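Local coordinates for protein glucosamine kinase (Streptacidiphilus jiangxiensis, PDB 6HWJ) that catalyses the magnesium- and ATP-dependent phosphorylation of D-glucosamine to D-glucosamine 6-phosphate, with weaker activity on glucose, at residues Glu81-Ala86 with Ala182-Tyr187; Gln150-Leu155 with Pro164-Leu169. All coordinates share one frame; numbering follows the deposited sequence.

Contact 1 of 2, residues Glu81-Ala86 with Ala182-Tyr187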
loop_
_atom_site.group_PDB
_atom_site.type_symbol
_atom_site.label_atom_id
_atom_site.label_comp_id
_atom_site.label_asym_id
_atom_site.label_seq_id
_atom_site.Cartn_x
_atom_site.Cartn_y
_atom_site.Cartn_z
ATOM N N GLU A 81 14.816 -18.821 4.367
ATOM C CA GLU A 81 15.934 -19.238 3.537
ATOM C C GLU A 81 15.520 -20.292 2.533
ATOM O O GLU A 81 15.906 -20.222 1.359
ATOM C CB GLU A 81 17.042 -19.763 4.470
ATOM C CG GLU A 81 18.291 -20.183 3.853
ATOM C CD GLU A 81 19.302 -20.599 4.928
ATOM O OE1 GLU A 81 19.812 -21.734 4.847
ATOM O OE2 GLU A 81 19.536 -19.787 5.857
ATOM N N HIS A 82 14.743 -21.293 2.973
ATOM C CA HIS A 82 14.340 -22.359 2.063
ATOM C C HIS A 82 13.306 -21.880 1.046
ATOM O O HIS A 82 13.255 -22.393 -0.079
ATOM C CB HIS A 82 13.801 -23.547 2.852
ATOM C CG HIS A 82 14.883 -24.403 3.438
ATOM N ND1 HIS A 82 15.721 -23.955 4.443
ATOM C CD2 HIS A 82 15.316 -25.648 3.116
ATOM C CE1 HIS A 82 16.604 -24.896 4.731
ATOM N NE2 HIS A 82 16.385 -25.930 3.935
ATOM N N LEU A 83 12.476 -20.910 1.409
ATOM C CA LEU A 83 11.587 -20.326 0.408
ATOM C C LEU A 83 12.398 -19.614 -0.674
ATOM O O LEU A 83 12.125 -19.769 -1.869
ATOM C CB LEU A 83 10.608 -19.363 1.068
ATOM C CG LEU A 83 9.687 -18.625 0.071
ATOM C CD1 LEU A 83 8.693 -19.584 -0.542
ATOM C CD2 LEU A 83 8.963 -17.482 0.748
ATOM N N VAL A 84 13.401 -18.847 -0.271
ATOM C CA VAL A 84 14.244 -18.163 -1.245
ATOM C C VAL A 84 14.959 -19.174 -2.137
ATOM O O VAL A 84 15.045 -18.992 -3.352
ATOM C CB VAL A 84 15.234 -17.241 -0.528
ATOM C CG1 VAL A 84 16.211 -16.636 -1.520
ATOM C CG2 VAL A 84 14.458 -16.144 0.212
ATOM N N ALA A 85 15.430 -20.281 -1.558
ATOM C CA ALA A 85 16.113 -21.292 -2.362
ATOM C C ALA A 85 15.165 -21.914 -3.377
ATOM O O ALA A 85 15.554 -22.157 -4.525
ATOM C CB ALA A 85 16.724 -22.368 -1.448
ATOM N N ALA A 86 13.909 -22.159 -2.984
ATOM C CA ALA A 86 12.944 -22.707 -3.925
ATOM C C ALA A 86 12.673 -21.747 -5.079
ATOM O O ALA A 86 12.300 -22.183 -6.171
ATOM C CB ALA A 86 11.626 -23.038 -3.223
ATOM N N ALA A 182 3.386 -15.247 0.360
ATOM C CA ALA A 182 4.709 -14.723 0.691
ATOM C C ALA A 182 5.259 -13.942 -0.492
ATOM O O ALA A 182 5.062 -14.323 -1.645
ATOM C CB ALA A 182 5.699 -15.830 1.061
ATOM N N SER A 183 5.972 -12.863 -0.193
ATOM C CA SER A 183 6.709 -12.098 -1.180
ATOM C C SER A 183 8.167 -12.023 -0.749
ATOM O O SER A 183 8.482 -12.036 0.449
ATOM C CB SER A 183 6.135 -10.689 -1.339
ATOM O OG SER A 183 6.151 -10.006 -0.101
ATOM N N VAL A 184 9.054 -11.965 -1.742
ATOM C CA VAL A 184 10.487 -11.796 -1.536
ATOM C C VAL A 184 10.935 -10.656 -2.437
ATOM O O VAL A 184 10.765 -10.718 -3.657
ATOM C CB VAL A 184 11.263 -13.075 -1.850
ATOM C CG1 VAL A 184 12.710 -12.955 -1.421
ATOM C CG2 VAL A 184 10.606 -14.275 -1.165
ATOM N N VAL A 185 11.471 -9.596 -1.832
ATOM C CA VAL A 185 11.938 -8.429 -2.561
ATOM C C VAL A 185 13.289 -8.009 -1.987
ATOM O O VAL A 185 13.682 -8.410 -0.890
ATOM C CB VAL A 185 10.942 -7.244 -2.500
ATOM C CG1 VAL A 185 9.561 -7.663 -2.968
ATOM C CG2 VAL A 185 10.899 -6.708 -1.065
ATOM N N ALA A 186 13.973 -7.142 -2.731
ATOM C CA ALA A 186 15.275 -6.666 -2.314
ATOM C C ALA A 186 15.157 -5.890 -1.013
ATOM O O ALA A 186 14.150 -5.215 -0.758
ATOM C CB ALA A 186 15.891 -5.779 -3.394
ATOM N N TYR A 187 16.167 -6.040 -0.169
ATOM C CA TYR A 187 16.299 -5.295 1.078
ATOM C C TYR A 187 17.048 -3.996 0.794
ATOM O O TYR A 187 18.093 -4.018 0.151
ATOM C CB TYR A 187 17.073 -6.150 2.094
ATOM C CG TYR A 187 17.335 -5.520 3.448
ATOM C CD1 TYR A 187 16.341 -4.823 4.115
ATOM C CD2 TYR A 187 18.569 -5.665 4.072
ATOM C CE1 TYR A 187 16.577 -4.273 5.364
ATOM C CE2 TYR A 187 18.812 -5.122 5.318
ATOM C CZ TYR A 187 17.811 -4.430 5.959
ATOM O OH TYR A 187 18.039 -3.878 7.197
#
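One face of the six-stranded antiparallel sheet that carries the ATP-site strand is covered here by helix 79-88, whose Leu83 and Val84 rest on Ala182 and Val184 of strand 179-186. The contact is wholly apolar. Leu83 comes in with its CD2 methyl, which lies 3.7 Å from Ala182 CB and 4.1 Å from Val184 CG2, so one branch bridges two residues that face the same side of the strand. Leu83 reaches across because its CG lies trans to the amide N (chi1 176°), and it lies alongside Val184, the two pointing opposite ways. Val184 divides its methyls between the helix residues: CG2 goes to Leu83, while CG1 meets Val84 CG2 at 4.0 Å. A beta-branched residue suits this position, since it fits an extended backbone and offers two methyls at once; Ala182 is short enough to admit the leucine branch. The short segments cross nearly at right angles, at 79°, which limits the contact to one turn of helix and two alternate strand positions. Such a helix-on-sheet layer is continued by neighbouring strands, with Val132 touching both Leu83 and Val84, Trp167 flanking Val84, and Leu170 beside Leu83. On the reverse of the strand, Ser183 packs against Lys133, a residue inferred to bind ATP, whose side chain is about 6 Å from that of Ala182. The strand ends at Ala186, which with Tyr187 is also inferred to bind ATP; neither takes part in the helix packing.

Contact 2 of 2, residues Gln150-Leu155 with Pro164-Leu169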
loop_
_atom_site.group_PDB
_atom_site.type_symbol
_atom_site.label_atom_id
_atom_site.label_comp_id
_atom_site.label_asym_id
_atom_site.label_seq_id
_atom_site.Cartn_x
_atom_site.Cartn_y
_atom_site.Cartn_z
ATOM N N GLN A 150 -0.378 -9.470 -7.360
ATOM C CA GLN A 150 -0.742 -9.104 -8.729
ATOM C C GLN A 150 -0.123 -7.767 -9.120
ATOM O O GLN A 150 0.273 -7.575 -10.268
ATOM C CB GLN A 150 -2.259 -9.056 -8.883
ATOM C CG GLN A 150 -2.926 -10.423 -8.856
ATOM C CD GLN A 150 -2.839 -11.098 -7.499
ATOM O OE1 GLN A 150 -3.064 -10.470 -6.465
ATOM N NE2 GLN A 150 -2.504 -12.389 -7.498
ATOM N N ARG A 151 -0.047 -6.827 -8.178
ATOM C CA ARG A 151 0.572 -5.537 -8.470
ATOM C C ARG A 151 2.065 -5.689 -8.743
ATOM O O ARG A 151 2.575 -5.188 -9.754
ATOM C CB ARG A 151 0.346 -4.570 -7.304
ATOM C CG ARG A 151 -1.132 -4.300 -7.003
ATOM C CD ARG A 151 -1.832 -3.505 -8.071
ATOM N NE ARG A 151 -3.264 -3.400 -7.777
ATOM C CZ ARG A 151 -4.157 -4.366 -7.998
ATOM N NH1 ARG A 151 -3.795 -5.510 -8.539
ATOM N NH2 ARG A 151 -5.416 -4.185 -7.677
ATOM N N ILE A 152 2.783 -6.381 -7.850
ATOM C CA ILE A 152 4.226 -6.512 -8.001
ATOM C C ILE A 152 4.568 -7.253 -9.285
ATOM O O ILE A 152 5.455 -6.842 -10.042
ATOM C CB ILE A 152 4.832 -7.202 -6.758
ATOM C CG1 ILE A 152 4.704 -6.278 -5.541
ATOM C CG2 ILE A 152 6.304 -7.529 -7.012
ATOM C CD1 ILE A 152 4.997 -6.934 -4.203
ATOM N N ALA A 153 3.869 -8.367 -9.549
ATOM C CA ALA A 153 4.127 -9.119 -10.776
ATOM C C ALA A 153 3.843 -8.284 -12.022
ATOM O O ALA A 153 4.633 -8.286 -12.979
ATOM C CB ALA A 153 3.293 -10.405 -10.788
ATOM N N ALA A 154 2.730 -7.552 -12.035
ATOM C CA ALA A 154 2.423 -6.723 -13.193
ATOM C C ALA A 154 3.506 -5.678 -13.419
ATOM O O ALA A 154 3.907 -5.415 -14.563
ATOM C CB ALA A 154 1.054 -6.048 -13.013
ATOM N N LEU A 155 3.985 -5.057 -12.344
ATOM C CA LEU A 155 5.033 -4.051 -12.470
ATOM C C LEU A 155 6.325 -4.663 -13.018
ATOM O O LEU A 155 6.925 -4.137 -13.964
ATOM C CB LEU A 155 5.275 -3.399 -11.099
ATOM C CG LEU A 155 4.088 -2.556 -10.610
ATOM C CD1 LEU A 155 4.225 -2.208 -9.134
ATOM C CD2 LEU A 155 3.986 -1.298 -11.447
ATOM N N PRO A 164 11.532 -1.937 -4.703
ATOM C CA PRO A 164 12.491 -2.982 -4.311
ATOM C C PRO A 164 12.413 -4.116 -5.321
ATOM O O PRO A 164 11.321 -4.595 -5.651
ATOM C CB PRO A 164 12.017 -3.412 -2.920
ATOM C CG PRO A 164 11.177 -2.285 -2.413
ATOM C CD PRO A 164 10.523 -1.695 -3.658
ATOM N N ARG A 165 13.566 -4.504 -5.865
ATOM C CA ARG A 165 13.563 -5.505 -6.911
ATOM C C ARG A 165 12.826 -6.760 -6.420
ATOM O O ARG A 165 13.154 -7.285 -5.355
ATOM C CB ARG A 165 14.994 -5.874 -7.326
ATOM C CG ARG A 165 15.027 -6.911 -8.451
ATOM C CD ARG A 165 16.313 -7.713 -8.450
ATOM N NE ARG A 165 17.411 -7.006 -9.102
ATOM C CZ ARG A 165 17.734 -7.129 -10.387
ATOM N NH1 ARG A 165 18.755 -6.441 -10.873
ATOM N NH2 ARG A 165 17.040 -7.929 -11.185
ATOM N N PRO A 166 11.836 -7.255 -7.158
ATOM C CA PRO A 166 11.185 -8.506 -6.764
ATOM C C PRO A 166 12.080 -9.693 -7.054
ATOM O O PRO A 166 12.674 -9.791 -8.130
ATOM C CB PRO A 166 9.913 -8.533 -7.618
ATOM C CG PRO A 166 10.298 -7.791 -8.837
ATOM C CD PRO A 166 11.231 -6.687 -8.385
ATOM N N TRP A 167 12.168 -10.588 -6.073
ATOM C CA TRP A 167 12.823 -11.874 -6.214
ATOM C C TRP A 167 11.840 -12.999 -6.480
ATOM O O TRP A 167 12.112 -13.880 -7.297
ATOM C CB TRP A 167 13.604 -12.216 -4.937
ATOM C CG TRP A 167 14.856 -11.422 -4.714
ATOM C CD1 TRP A 167 15.088 -10.126 -5.072
ATOM C CD2 TRP A 167 16.046 -11.881 -4.058
ATOM N NE1 TRP A 167 16.345 -9.748 -4.682
ATOM C CE2 TRP A 167 16.960 -10.805 -4.058
ATOM C CE3 TRP A 167 16.424 -13.095 -3.473
ATOM C CZ2 TRP A 167 18.221 -10.902 -3.491
ATOM C CZ3 TRP A 167 17.691 -13.205 -2.922
ATOM C CH2 TRP A 167 18.578 -12.114 -2.935
ATOM N N GLY A 168 10.699 -12.998 -5.785
ATOM C CA GLY A 168 9.715 -14.028 -6.023
ATOM C C GLY A 168 8.423 -13.746 -5.296
ATOM O O GLY A 168 8.357 -12.917 -4.377
ATOM N N LEU A 169 7.400 -14.476 -5.720
ATOM C CA LEU A 169 6.085 -14.446 -5.121
ATOM C C LEU A 169 5.574 -15.868 -4.961
ATOM O O LEU A 169 5.712 -16.689 -5.874
ATOM C CB LEU A 169 5.113 -13.660 -6.006
ATOM C CG LEU A 169 5.475 -12.199 -6.238
ATOM C CD1 LEU A 169 4.641 -11.629 -7.368
ATOM C CD2 LEU A 169 5.283 -11.426 -4.947
#
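Ile152 and Ala153, successive residues of helix 148-157, meet Pro166 and Leu169 of the neighbouring strand mainly through methyl and methylene groups. Ile152 uses its CG2 branch, 3.8 Å from Pro166 CB, and the two side chains overlap flank to flank, each directed at the other's segment; the same methyl is 4.4 Å from Leu169 CD1. That leucine methyl also reaches Ala153 CB at 3.9 Å and Ala153 N at 4.0 Å, so it packs against the helix backbone as well as the methyl, which the small alanine permits. Leu169 gets there with CG beside its backbone N and anti to the carbonyl carbon (chi1 -61°). The rigid Pro166 ring gives isoleucine a compact apolar surface at the start of the strand.

A classic beta bulge puts Pro166 and Leu169, three residues apart, on the same side of the sheet. Trp167 and Gly168 both stand opposite Val184, and the extra residue shifts the alternation of facing; Trp167 therefore lies against the other face, on Val184. Leu155 of the helix packs on helix 212-234 and on Phe318, while Arg151 NE bonds to the Val297 carbonyl. The side chain of Ile152 lies about 8 Å from that of magnesium ligand Asp319. In the chain this helix falls between the strand of Lys133 and the strand leading to Ala186-Leu188, an order resembling that of helix alpha-C in the N-lobe of protein kinase-like folds.

Overall arrangement
The two contacts lie on opposite faces of one six-stranded antiparallel sheet, their centres 12 Å apart. Strands 166-172 and 179-186 are consecutive in the chain and adjacent in the sheet, so backbone pairing joins the contacts directly: Val184 O faces Trp167 N at 2.8 Å, a probable hydrogen bond, and Ala186 N faces Arg165 O at the same distance. In sequence, contact 2 is nested within the loop that contact 1 closes. The two helices flank the sheet on its two faces, helix 148-157 on the side nearer the magnesium site. The lobe thought to hold ATP is thus layered, with its central strands packed from both sides.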